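Local atomic coordinates of putative type VI secretion protein (Escherichia coli, PDB entry 3U66), a protein that probably serves as an inner-membrane-anchored component of the type VI secretion system, as a TssL protein of the DotU family. Residues A[10-14]-A[46-50]; A[103-108]-A[136-141]; A[126-130]-A[159-163]. All coordinates share one frame; numbering follows the deposited sequence.

Contact 1: residues A[10-14]-A[46-50]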
loop_
_atom_site.group_PDB
_atom_site.type_symbol
_atom_site.label_atom_id
_atom_site.label_comp_id
_atom_site.label_asym_id
_atom_site.label_seq_id
_atom_site.Cartn_x
_atom_site.Cartn_y
_atom_site.Cartn_z
ATOM N N GLU A 10 6.374 1.761 12.104
ATOM C CA GLU A 10 6.078 0.349 11.836
ATOM C C GLU A 10 5.178 -0.223 12.939
ATOM O O GLU A 10 4.221 -0.938 12.637
ATOM C CB GLU A 10 7.364 -0.478 11.672
ATOM C CG GLU A 10 8.051 -0.279 10.332
ATOM C CD GLU A 10 9.059 -1.358 9.984
ATOM O OE1 GLU A 10 8.685 -2.322 9.281
ATOM O OE2 GLU A 10 10.226 -1.237 10.414
ATOM N N GLN A 11 5.453 0.162 14.203
ATOM C CA GLN A 11 4.708 -0.175 15.420
ATOM C C GLN A 11 3.218 0.204 15.271
ATOM O O GLN A 11 2.353 -0.539 15.740
ATOM C CB GLN A 11 5.279 0.648 16.586
ATOM C CG GLN A 11 6.047 -0.096 17.658
ATOM C CD GLN A 11 6.371 0.804 18.850
ATOM O OE1 GLN A 11 5.826 1.914 19.030
ATOM N NE2 GLN A 11 7.262 0.332 19.715
ATOM N N ILE A 12 2.938 1.396 14.676
ATOM C CA ILE A 12 1.592 1.945 14.445
ATOM C C ILE A 12 0.832 1.110 13.390
ATOM O O ILE A 12 -0.364 0.861 13.553
ATOM C CB ILE A 12 1.638 3.445 13.985
ATOM C CG1 ILE A 12 2.679 4.336 14.699
ATOM C CG2 ILE A 12 0.270 4.089 13.960
ATOM C CD1 ILE A 12 2.462 4.703 16.172
ATOM N N PHE A 13 1.512 0.736 12.289
ATOM C CA PHE A 13 0.887 0.021 11.184
ATOM C C PHE A 13 0.897 -1.497 11.270
ATOM O O PHE A 13 0.158 -2.124 10.514
ATOM C CB PHE A 13 1.440 0.505 9.834
ATOM C CG PHE A 13 1.042 1.904 9.422
ATOM C CD1 PHE A 13 -0.257 2.182 9.006
ATOM C CD2 PHE A 13 1.975 2.935 9.410
ATOM C CE1 PHE A 13 -0.620 3.474 8.618
ATOM C CE2 PHE A 13 1.611 4.228 9.030
ATOM C CZ PHE A 13 0.315 4.491 8.642
ATOM N N TYR A 14 1.702 -2.094 12.186
ATOM C CA TYR A 14 1.790 -3.557 12.361
ATOM C C TYR A 14 0.431 -4.270 12.499
ATOM O O TYR A 14 0.199 -5.201 11.729
ATOM C CB TYR A 14 2.755 -3.968 13.497
ATOM C CG TYR A 14 4.197 -4.143 13.088
ATOM C CD1 TYR A 14 4.552 -4.943 12.005
ATOM C CD2 TYR A 14 5.230 -3.604 13.856
ATOM C CE1 TYR A 14 5.880 -5.120 11.633
ATOM C CE2 TYR A 14 6.564 -3.770 13.496
ATOM C CZ TYR A 14 6.884 -4.530 12.385
ATOM O OH TYR A 14 8.194 -4.710 12.030
ATOM N N ALA A 46 -4.227 4.967 13.729
ATOM C CA ALA A 46 -2.932 5.257 13.118
ATOM C C ALA A 46 -2.697 6.760 12.971
ATOM O O ALA A 46 -1.594 7.225 13.265
ATOM C CB ALA A 46 -2.799 4.550 11.777
ATOM N N ARG A 47 -3.750 7.513 12.575
ATOM C CA ARG A 47 -3.748 8.968 12.399
ATOM C C ARG A 47 -3.388 9.697 13.709
ATOM O O ARG A 47 -2.478 10.530 13.715
ATOM C CB ARG A 47 -5.118 9.442 11.874
ATOM C CG ARG A 47 -5.071 10.772 11.119
ATOM C CD ARG A 47 -6.248 11.670 11.436
ATOM N NE ARG A 47 -7.512 11.175 10.884
ATOM C CZ ARG A 47 -8.499 10.647 11.606
ATOM N NH1 ARG A 47 -8.378 10.529 12.924
ATOM N NH2 ARG A 47 -9.611 10.234 11.017
ATOM N N GLU A 48 -4.086 9.361 14.812
ATOM C CA GLU A 48 -3.883 9.939 16.143
ATOM C C GLU A 48 -2.502 9.594 16.695
ATOM O O GLU A 48 -1.855 10.456 17.289
ATOM C CB GLU A 48 -4.984 9.470 17.108
ATOM N N GLU A 49 -2.043 8.346 16.479
ATOM C CA GLU A 49 -0.739 7.859 16.937
ATOM C C GLU A 49 0.444 8.516 16.212
ATOM O O GLU A 49 1.399 8.930 16.876
ATOM C CB GLU A 49 -0.677 6.332 16.861
ATOM C CG GLU A 49 -0.681 5.669 18.224
ATOM C CD GLU A 49 -1.043 4.197 18.261
ATOM O OE1 GLU A 49 -0.492 3.412 17.457
ATOM O OE2 GLU A 49 -1.834 3.820 19.153
ATOM N N LEU A 50 0.369 8.637 14.863
ATOM C CA LEU A 50 1.399 9.290 14.040
ATOM C C LEU A 50 1.579 10.750 14.452
ATOM O O LEU A 50 2.716 11.212 14.568
ATOM C CB LEU A 50 1.080 9.197 12.533
ATOM C CG LEU A 50 1.311 7.846 11.854
ATOM C CD1 LEU A 50 0.520 7.750 10.575
ATOM C CD2 LEU A 50 2.790 7.583 11.595
HETATM O O HOH W 1 -1.885 2.072 15.536
#

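Contact 2: residues A[103-108]-A[136-141]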
loop_
_atom_site.group_PDB
_atom_site.type_symbol
_atom_site.label_atom_id
_atom_site.label_comp_id
_atom_site.label_asym_id
_atom_site.label_seq_id
_atom_site.Cartn_x
_atom_site.Cartn_y
_atom_site.Cartn_z
ATOM N N ALA A 103 -6.510 5.491 -6.228
ATOM C CA ALA A 103 -5.306 5.262 -5.422
ATOM C C ALA A 103 -4.374 4.242 -6.057
ATOM O O ALA A 103 -3.167 4.340 -5.872
ATOM C CB ALA A 103 -5.670 4.851 -4.007
ATOM N N GLY A 104 -4.928 3.326 -6.848
ATOM C CA GLY A 104 -4.159 2.322 -7.577
ATOM C C GLY A 104 -3.192 2.946 -8.563
ATOM O O GLY A 104 -2.105 2.410 -8.792
ATOM N N GLU A 105 -3.561 4.121 -9.100
ATOM C CA GLU A 105 -2.777 4.887 -10.064
ATOM C C GLU A 105 -1.929 5.968 -9.378
ATOM O O GLU A 105 -0.710 6.009 -9.592
ATOM C CB GLU A 105 -3.711 5.522 -11.114
ATOM C CG GLU A 105 -3.035 5.891 -12.424
ATOM C CD GLU A 105 -3.955 6.491 -13.468
ATOM O OE1 GLU A 105 -4.985 5.859 -13.793
ATOM O OE2 GLU A 105 -3.625 7.579 -13.994
ATOM N N GLU A 106 -2.565 6.850 -8.573
ATOM C CA GLU A 106 -1.841 7.960 -7.958
ATOM C C GLU A 106 -0.879 7.647 -6.813
ATOM O O GLU A 106 -0.045 8.502 -6.503
ATOM C CB GLU A 106 -2.686 9.236 -7.758
ATOM C CG GLU A 106 -3.919 9.092 -6.891
ATOM N N LEU A 107 -0.920 6.420 -6.233
ATOM C CA LEU A 107 0.057 6.034 -5.203
ATOM C C LEU A 107 1.432 5.794 -5.855
ATOM O O LEU A 107 2.453 6.135 -5.268
ATOM C CB LEU A 107 -0.402 4.827 -4.364
ATOM C CG LEU A 107 0.564 4.283 -3.291
ATOM C CD1 LEU A 107 0.873 5.331 -2.205
ATOM C CD2 LEU A 107 0.016 3.023 -2.674
ATOM N N TRP A 108 1.443 5.245 -7.085
ATOM C CA TRP A 108 2.651 5.045 -7.885
ATOM C C TRP A 108 3.249 6.397 -8.256
ATOM O O TRP A 108 4.461 6.558 -8.213
ATOM C CB TRP A 108 2.349 4.219 -9.149
ATOM C CG TRP A 108 2.350 2.748 -8.888
ATOM C CD1 TRP A 108 1.271 1.915 -8.894
ATOM C CD2 TRP A 108 3.462 1.953 -8.453
ATOM N NE1 TRP A 108 1.650 0.643 -8.535
ATOM C CE2 TRP A 108 2.991 0.641 -8.250
ATOM C CE3 TRP A 108 4.818 2.229 -8.213
ATOM C CZ2 TRP A 108 3.818 -0.394 -7.808
ATOM C CZ3 TRP A 108 5.646 1.192 -7.812
ATOM C CH2 TRP A 108 5.148 -0.103 -7.626
ATOM N N PHE A 136 0.725 -4.797 -2.757
ATOM C CA PHE A 136 0.157 -3.700 -3.548
ATOM C C PHE A 136 0.699 -3.707 -4.964
ATOM O O PHE A 136 1.909 -3.688 -5.167
ATOM C CB PHE A 136 0.339 -2.319 -2.901
ATOM C CG PHE A 136 -0.201 -1.182 -3.744
ATOM C CD1 PHE A 136 -1.545 -0.834 -3.694
ATOM C CD2 PHE A 136 0.634 -0.473 -4.604
ATOM C CE1 PHE A 136 -2.043 0.210 -4.476
ATOM C CE2 PHE A 136 0.134 0.568 -5.394
ATOM C CZ PHE A 136 -1.200 0.902 -5.322
ATOM N N THR A 137 -0.210 -3.729 -5.934
ATOM C CA THR A 137 0.094 -3.730 -7.357
ATOM C C THR A 137 -0.368 -2.420 -7.982
ATOM O O THR A 137 0.406 -1.778 -8.688
ATOM C CB THR A 137 -0.526 -4.973 -8.014
ATOM O OG1 THR A 137 0.010 -6.138 -7.386
ATOM C CG2 THR A 137 -0.277 -5.034 -9.517
ATOM N N GLY A 138 -1.619 -2.052 -7.735
ATOM C CA GLY A 138 -2.241 -0.864 -8.301
ATOM C C GLY A 138 -2.377 -0.944 -9.807
ATOM O O GLY A 138 -2.497 -2.038 -10.371
ATOM N N GLN A 139 -2.378 0.221 -10.462
ATOM C CA GLN A 139 -2.437 0.351 -11.913
ATOM C C GLN A 139 -1.381 1.387 -12.299
ATOM O O GLN A 139 -1.649 2.591 -12.310
ATOM C CB GLN A 139 -3.836 0.761 -12.413
ATOM C CG GLN A 139 -4.982 -0.186 -12.044
ATOM C CD GLN A 139 -5.689 0.241 -10.775
ATOM O OE1 GLN A 139 -6.048 1.414 -10.585
ATOM N NE2 GLN A 139 -5.935 -0.710 -9.883
ATOM N N TYR A 140 -0.152 0.913 -12.535
ATOM C CA TYR A 140 0.975 1.759 -12.911
ATOM C C TYR A 140 0.848 2.206 -14.359
ATOM O O TYR A 140 0.553 1.404 -15.256
ATOM C CB TYR A 140 2.305 1.022 -12.687
ATOM C CG TYR A 140 3.547 1.842 -12.994
ATOM C CD1 TYR A 140 4.108 2.678 -12.034
ATOM C CD2 TYR A 140 4.198 1.721 -14.218
ATOM C CE1 TYR A 140 5.262 3.417 -12.303
ATOM C CE2 TYR A 140 5.349 2.461 -14.501
ATOM C CZ TYR A 140 5.882 3.305 -13.539
ATOM O OH TYR A 140 7.022 4.032 -13.812
ATOM N N ARG A 141 1.045 3.512 -14.561
ATOM C CA ARG A 141 1.013 4.190 -15.853
ATOM C C ARG A 141 2.178 5.174 -15.849
ATOM O O ARG A 141 2.477 5.764 -14.804
ATOM C CB ARG A 141 -0.302 4.980 -16.071
ATOM C CG ARG A 141 -1.589 4.359 -15.533
ATOM C CD ARG A 141 -2.434 3.733 -16.617
ATOM N NE ARG A 141 -2.306 2.274 -16.628
ATOM C CZ ARG A 141 -3.245 1.433 -16.198
ATOM N NH1 ARG A 141 -4.399 1.890 -15.735
ATOM N NH2 ARG A 141 -3.034 0.123 -16.249
#

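Contact 3: residues A[126-130]-A[159-163]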
loop_
_atom_site.group_PDB
_atom_site.type_symbol
_atom_site.label_atom_id
_atom_site.label_comp_id
_atom_site.label_asym_id
_atom_site.label_seq_id
_atom_site.Cartn_x
_atom_site.Cartn_y
_atom_site.Cartn_z
ATOM N N THR A 126 9.819 3.490 4.253
ATOM C CA THR A 126 9.648 2.181 4.885
ATOM C C THR A 126 8.228 1.689 4.624
ATOM O O THR A 126 8.050 0.571 4.137
ATOM C CB THR A 126 10.022 2.246 6.377
ATOM O OG1 THR A 126 11.388 2.658 6.496
ATOM C CG2 THR A 126 9.802 0.916 7.106
ATOM N N CYS A 127 7.232 2.548 4.900
ATOM C CA CYS A 127 5.816 2.249 4.711
ATOM C C CYS A 127 5.464 1.943 3.262
ATOM O O CYS A 127 4.685 1.024 3.017
ATOM C CB CYS A 127 4.958 3.366 5.283
ATOM S SG CYS A 127 4.992 3.446 7.089
ATOM N N LEU A 128 6.079 2.674 2.309
ATOM C CA LEU A 128 5.889 2.471 0.874
ATOM C C LEU A 128 6.484 1.123 0.418
ATOM O O LEU A 128 5.957 0.493 -0.508
ATOM C CB LEU A 128 6.471 3.647 0.066
ATOM C CG LEU A 128 5.774 5.007 0.225
ATOM C CD1 LEU A 128 6.558 6.094 -0.450
ATOM C CD2 LEU A 128 4.343 4.987 -0.308
ATOM N N CYS A 129 7.565 0.676 1.092
ATOM C CA CYS A 129 8.200 -0.613 0.828
ATOM C C CYS A 129 7.324 -1.718 1.392
ATOM O O CYS A 129 7.111 -2.740 0.738
ATOM C CB CYS A 129 9.610 -0.665 1.415
ATOM S SG CYS A 129 10.833 0.278 0.475
ATOM N N ARG A 130 6.803 -1.497 2.605
ATOM C CA ARG A 130 5.917 -2.435 3.290
ATOM C C ARG A 130 4.624 -2.610 2.498
ATOM O O ARG A 130 4.147 -3.743 2.376
ATOM C CB ARG A 130 5.642 -1.971 4.732
ATOM C CG ARG A 130 5.737 -3.070 5.789
ATOM C CD ARG A 130 7.145 -3.601 5.943
ATOM N NE ARG A 130 7.508 -3.883 7.331
ATOM C CZ ARG A 130 7.833 -5.083 7.800
ATOM N NH1 ARG A 130 7.834 -6.141 6.994
ATOM N NH2 ARG A 130 8.154 -5.240 9.074
ATOM N N VAL A 159 16.414 2.448 0.966
ATOM C CA VAL A 159 16.069 1.961 2.304
ATOM C C VAL A 159 16.916 0.713 2.662
ATOM O O VAL A 159 16.907 -0.262 1.902
ATOM C CB VAL A 159 14.531 1.801 2.523
ATOM C CG1 VAL A 159 13.934 0.797 1.560
ATOM C CG2 VAL A 159 14.182 1.435 3.963
ATOM N N PRO A 160 17.705 0.759 3.767
ATOM C CA PRO A 160 18.562 -0.400 4.104
ATOM C C PRO A 160 17.803 -1.673 4.457
ATOM O O PRO A 160 18.236 -2.764 4.087
ATOM C CB PRO A 160 19.407 0.099 5.285
ATOM C CG PRO A 160 18.624 1.219 5.876
ATOM C CD PRO A 160 17.881 1.863 4.738
ATOM N N ALA A 161 16.655 -1.524 5.131
ATOM C CA ALA A 161 15.786 -2.606 5.599
ATOM C C ALA A 161 15.126 -3.435 4.459
ATOM O O ALA A 161 14.555 -4.505 4.710
ATOM C CB ALA A 161 14.712 -2.024 6.506
ATOM N N PHE A 162 15.170 -2.921 3.228
ATOM C CA PHE A 162 14.503 -3.556 2.109
ATOM C C PHE A 162 15.352 -3.727 0.881
ATOM O O PHE A 162 16.262 -2.937 0.614
ATOM C CB PHE A 162 13.222 -2.778 1.753
ATOM C CG PHE A 162 12.147 -2.841 2.807
ATOM C CD1 PHE A 162 12.105 -1.909 3.837
ATOM C CD2 PHE A 162 11.181 -3.838 2.779
ATOM C CE1 PHE A 162 11.130 -1.985 4.830
ATOM C CE2 PHE A 162 10.193 -3.902 3.760
ATOM C CZ PHE A 162 10.180 -2.982 4.782
ATOM N N THR A 163 15.006 -4.754 0.106
ATOM C CA THR A 163 15.629 -5.101 -1.167
ATOM C C THR A 163 14.593 -5.734 -2.093
ATOM O O THR A 163 13.424 -5.832 -1.726
ATOM C CB THR A 163 16.954 -5.906 -1.000
ATOM O OG1 THR A 163 17.635 -5.957 -2.266
ATOM C CG2 THR A 163 16.742 -7.327 -0.429
#

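Contact 1: residues A[10-14]-A[46-50]
Ile12 and Ala46 bring two antiparallel helices together: the axes of segments 10-14 and 46-50 pass 9.9 Å apart at 167°, and the CA atoms of this pair are 5.8 Å from each other. Such spacing between nearly antiparallel helices is that of a helical bundle, and the small alanine lets Ile12 approach the other backbone. Ile12 CG2 lies anti to the backbone N and packs against Ala46 at CA (3.5 Å) and at its methyl. The other branch runs alongside Glu49 in the reverse direction, with Ile12 CD1 3.6 Å from Glu49 CB; the isoleucine thus lies along the glutamate from CB to the carboxylate, whose OE1 sits beside both CG2 and CD1. Phe13 enters from the flank with the far end of its ring. Its CZ meets Leu50 CD1 at 3.8 Å, the two side chains crossing at about a right angle, and its CE1 rests on Ala46 CB at 4.0 Å. No direct hydrogen bond joins the segments. A water links them instead, donating to Ile12 O (2.8 Å) and to Glu49 OE1 (2.7 Å); the carboxylate is thereby tied to the backbone of the first helix at the more polar margin of the contact. Helices 7-24 and 32-52 are further joined through helix 57-76, where Phe67 meets the ring of Phe13, Met63 touches the same residue, and Leu64 and Ser60 touch Ala46 and Leu50. Helix 122-133 adjoins helix 7-24 as well.

Contact 2: residues A[103-108]-A[136-141]
An aromatic cluster of Trp108, Phe136 and Tyr140 fastens the beginning of helix 103-115 to the loop that follows helix 122-133. Two hydrogen bonds pin the loop backbone. Gln139 N donates to Gly104 O at 2.8 Å in a nearly straight bond (171°), although the donor stands well above the carbonyl plane. Trp108 NE1 donates a hydrogen bond to Thr137 O at 2.7 Å, with the acceptor close to the indole plane, a bond that helps to fix the rotation of the ring. The CA atoms of Gly104 and Gly138 are 3.8 Å apart, an approach that the lack of a side chain on Gly104 allows; at Gly138 a CB would probably fall on Gly104 O, and its positive phi also favours glycine. Tyr140 turns an edge to one face of the indole, planes at 87°, its CD1 3.6 Å from Trp108 CG. CG anti to the backbone N (chi1 -178°) brings this CD1 edge onto the indole face. Tyr140 CB lies over the five-membered ring in a CH-pi contact. Phe136 lies obliquely beside Trp108, and Leu107 CD2 sits over one face of the phenylalanine, 3.7 Å from the ring centroid. At the solvent side, Glu105 CG and Arg141 CG meet at 3.8 Å, while their charged ends stay beyond salt-bridge distance. A leucine in place of Trp108 has no indole N-H or flat face, and would probably leave Thr137 O without this donor's grip and the Tyr140 edge freer to turn. Around the contact, Arg148 and Val151 of helix 148-157 touch both Trp108 and Tyr140, Leu128 and Thr131 of helix 122-133 pack on Leu107, and Glu73 of helix 57-76 accepts hydrogen bonds from Thr137 N and Gly138 N.

Contact 3: residues A[126-130]-A[159-163]
Cys129 over the face of Phe162 is the centre of a largely apolar contact between helix 122-133 and the loop after helix 148-157, where a type I beta turn runs from Val159 to Phe162. The CB of Cys129 stands almost above the middle of the ring, 3.6 Å from its centroid and 12° off the normal, in a CH-pi contact. The sulfur lies obliquely to the same ring, 4.6 Å from the centroid; its position anti to the carbonyl carbon (chi1 -75°) turns it toward Val159 CG1, against which it packs. Two other helix residues approach the ring at its edge: Thr126 CG2 is 3.9 Å from Phe162 CE1, and Arg130 CD adjoins Phe162 CZ. The guanidinium plane is turned 70° from the ring, so the arginine does not stack on it. Its polar end is engaged by Glu10 and Gln133; Thr126 OG1 likewise bonds to Val122 O. No hydrogen bond crosses between the segments. The loop is therefore held here by dispersion and weak ring contacts, while the polar groups of Thr126 and Arg130 are satisfied by partners outside the two segments, leaving their carbon atoms to meet the phenylalanine.

Overall arrangement
Contacts 1 and 2 lie on opposite sides of the chain's centre, their own centres 23 Å apart and their nearest atoms about 11 Å apart without touching. Contact 3 touches both. Toward contact 1, whose centre is 16 Å away, Glu10 OE1 forms a salt bridge to Arg130 NE at 2.8 Å, and Phe13 CD2 packs on Cys127 SG at 3.8 Å. Toward contact 2, at 17 Å between centres, Leu107 CD1 meets Leu128 CD2 at 4.0 Å. Helix 122-133 thus lies between helix 7-24, the first member of contact 1, and helix 103-115. A glycerol, probably from crystallisation, lies about 5 Å from the Leu50 side chain of contact 1.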